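Beta-glucanase (Bacteroides thetaiotaomicron, PDB 6EUG) probably hydrolyses beta-1,3-galactosidic bonds of arabinogalactan through this family 43 glycoside hydrolase domain, which holds glucoimidazole in its pocket. Local coordinates at residues G164-P167 against L168-R172. Numbering follows the deposited sequence. Where two conformers were deposited one is given.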
ATOM      1  N   GLY A 164      -6.958   4.435 -21.317  1.00 18.97           N
ATOM      2  CA  GLY A 164      -8.056   4.132 -22.221  1.00 21.80           C
ATOM      3  C   GLY A 164      -9.169   3.201 -21.721  1.00 21.56           C
ATOM      4  O   GLY A 164     -10.166   3.033 -22.434  1.00 23.78           O
ATOM      5  N   ALA A 165      -9.024   2.596 -20.525  1.00 19.33           N
ATOM      6  CA  ALA A 165     -10.004   1.613 -20.013  1.00 20.25           C
ATOM      7  C   ALA A 165     -10.907   2.221 -18.928  1.00 19.41           C
ATOM      8  O   ALA A 165     -10.430   2.955 -18.043  1.00 19.32           O
ATOM      9  CB  ALA A 165      -9.301   0.364 -19.469  1.00 22.83           C
ATOM     10  N   TYR A 166     -12.195   1.913 -19.014  1.00 17.73           N
ATOM     11  CA  TYR A 166     -13.164   2.251 -17.987  1.00 18.48           C
ATOM     12  C   TYR A 166     -13.227   1.160 -16.908  1.00 17.46           C
ATOM     13  O   TYR A 166     -12.999  -0.015 -17.179  1.00 17.83           O
ATOM     14  CB  TYR A 166     -14.578   2.374 -18.578  1.00 20.08           C
ATOM     15  CG  TYR A 166     -14.851   3.599 -19.390  1.00 22.44           C
ATOM     16  CD1 TYR A 166     -15.202   4.811 -18.768  1.00 25.69           C
ATOM     17  CD2 TYR A 166     -14.777   3.563 -20.778  1.00 29.76           C
ATOM     18  CE1 TYR A 166     -15.469   5.963 -19.515  1.00 29.19           C
ATOM     19  CE2 TYR A 166     -15.040   4.700 -21.541  1.00 37.39           C
ATOM     20  CZ  TYR A 166     -15.379   5.894 -20.905  1.00 35.11           C
ATOM     21  OH  TYR A 166     -15.620   7.001 -21.673  1.00 39.58           O
ATOM     22  N   PRO A 167     -13.608   1.530 -15.678  1.00 16.56           N
ATOM     23  CA  PRO A 167     -13.813   0.504 -14.658  1.00 17.01           C
ATOM     24  C   PRO A 167     -14.994  -0.404 -15.039  1.00 19.77           C
ATOM     25  O   PRO A 167     -15.998   0.090 -15.599  1.00 17.85           O
ATOM     26  CB  PRO A 167     -14.196   1.314 -13.403  1.00 17.52           C
ATOM     27  CG  PRO A 167     -13.858   2.716 -13.712  1.00 17.35           C
ATOM     28  CD  PRO A 167     -13.957   2.877 -15.193  1.00 17.58           C
ATOM     29  N   LEU A 168     -14.880  -1.698 -14.736  1.00 18.33           N
ATOM     30  CA  LEU A 168     -15.928  -2.681 -15.040  1.00 19.20           C
ATOM     31  C   LEU A 168     -17.261  -2.290 -14.384  1.00 19.43           C
ATOM     32  O   LEU A 168     -18.311  -2.565 -14.929  1.00 21.98           O
ATOM     33  CB  LEU A 168     -15.489  -4.084 -14.597  1.00 24.23           C
ATOM     34  CG  LEU A 168     -16.384  -5.289 -14.787  1.00 35.19           C
ATOM     35  CD1 LEU A 168     -16.498  -5.634 -16.261  1.00 45.31           C
ATOM     36  CD2 LEU A 168     -15.757  -6.445 -14.008  1.00 42.99           C
ATOM     37  N   ASN A 169     -17.208  -1.632 -13.230  1.00 17.59           N
ATOM     38  CA  ASN A 169     -18.407  -1.286 -12.465  1.00 18.96           C
ATOM     39  C   ASN A 169     -18.918   0.153 -12.655  1.00 18.13           C
ATOM     40  O   ASN A 169     -19.794   0.580 -11.925  1.00 24.33           O
ATOM     41  CB  ASN A 169     -18.226  -1.624 -10.963  1.00 19.88           C
ATOM     42  CG  ASN A 169     -17.206  -0.740 -10.261  1.00 19.18           C
ATOM     43  OD1 ASN A 169     -16.173  -0.380 -10.823  1.00 16.32           O
ATOM     44  ND2 ASN A 169     -17.458  -0.460  -8.994  1.00 20.73           N
ATOM     45  N   MET A 170     -18.390   0.870 -13.648  0.50 17.63           N
ATOM     46  CA  MET A 170     -18.917   2.169 -14.046  0.50 21.25           C
ATOM     47  C   MET A 170     -20.101   1.914 -14.969  0.50 21.01           C
ATOM     48  O   MET A 170     -19.978   1.156 -15.931  0.50 21.80           O
ATOM     49  CB  MET A 170     -17.835   2.983 -14.750  0.50 23.50           C
ATOM     50  CG  MET A 170     -18.167   4.454 -14.924  0.50 22.27           C
ATOM     51  SD  MET A 170     -16.698   5.517 -14.995  0.50 24.06           S
ATOM     52  CE  MET A 170     -17.443   7.108 -15.340  0.50 17.06           C
ATOM     53  N   THR A 171     -21.246   2.531 -14.674  1.00 21.15           N
ATOM     54  CA  THR A 171     -22.488   2.216 -15.381  1.00 21.15           C
ATOM     55  C   THR A 171     -22.576   2.880 -16.763  1.00 23.99           C
ATOM     56  O   THR A 171     -21.836   3.838 -17.062  1.00 21.30           O
ATOM     57  CB  THR A 171     -23.759   2.630 -14.569  1.00 22.88           C
ATOM     58  OG1 THR A 171     -23.890   4.052 -14.537  1.00 25.12           O
ATOM     59  CG2 THR A 171     -23.702   2.092 -13.139  1.00 21.86           C
ATOM     60  N   ARG A 172     -23.512   2.383 -17.588  1.00 28.23           N
ATOM     61  CA  ARG A 172     -23.803   2.987 -18.911  1.00 27.28           C
ATOM     62  C   ARG A 172     -24.025   4.496 -18.826  1.00 23.74           C
ATOM     63  O   ARG A 172     -23.413   5.290 -19.590  1.00 25.00           O
ATOM     64  CB  ARG A 172     -25.063   2.374 -19.544  1.00 32.59           C
ATOM     65  CG  ARG A 172     -24.867   0.936 -19.895  1.00 35.07           C
ATOM     66  CD  ARG A 172     -26.036   0.378 -20.666  1.00 40.29           C
ATOM     67  NE  ARG A 172     -26.029  -1.074 -20.544  1.00 46.22           N
ATOM     68  CZ  ARG A 172     -26.876  -1.872 -21.168  1.00 44.79           C
ATOM     69  NH1 ARG A 172     -27.800  -1.358 -21.981  1.00 36.74           N
ATOM     70  NH2 ARG A 172     -26.807  -3.191 -20.986  1.00 51.32           N
TER
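Met170 is brought beside Pro167 and Tyr166 by a beta turn, and its extended side chain reaches across them. Starting at the root, CB of Met170 sits 3.5 Å from the carbonyl O of Pro167 and 3.9 Å from CD of the proline ring. CG then leaves anti to the backbone N (chi1 -167°), and the chain beyond it carries the sulfur across the CD corner of the proline, on to the tyrosine. There SD of Met170 packs against CD of Pro167 at 3.8 Å and reaches CD1 of Tyr166 at 4.1 Å. This last approach is a Met-aromatic contact at the ring edge, the sulfur lying near the tyrosine plane, 78° off its normal. The CE methyl of Met170 ends 4.7 Å from CD1 of Tyr166, so the sulfur does the touching. Met170 has two conformers, and these sulfur contacts belong to the one described.

The turn is type I, from Pro167 to Met170. Its closing bond, N of Met170 to O of Pro167, is 3.2 Å long and nearly straight at the hydrogen, although the donor stands above the carbonyl plane. CB of Pro167 meets OD1 of Asn169 at 3.7 Å, while ND2 of Asn169 bonds to O of Arg255.

Thr171 N-caps helix 172-176: its side chain caps a helix backbone N and its own N bonds to OE1 of Glu174, consistent with a capping box. At the margin of the five-bladed beta-propeller, the loop follows 154-159, the outermost strand of one blade, and packs on 252-256, that of the next; Pro167 and Met170 also rest on Val202 of helix 200-205.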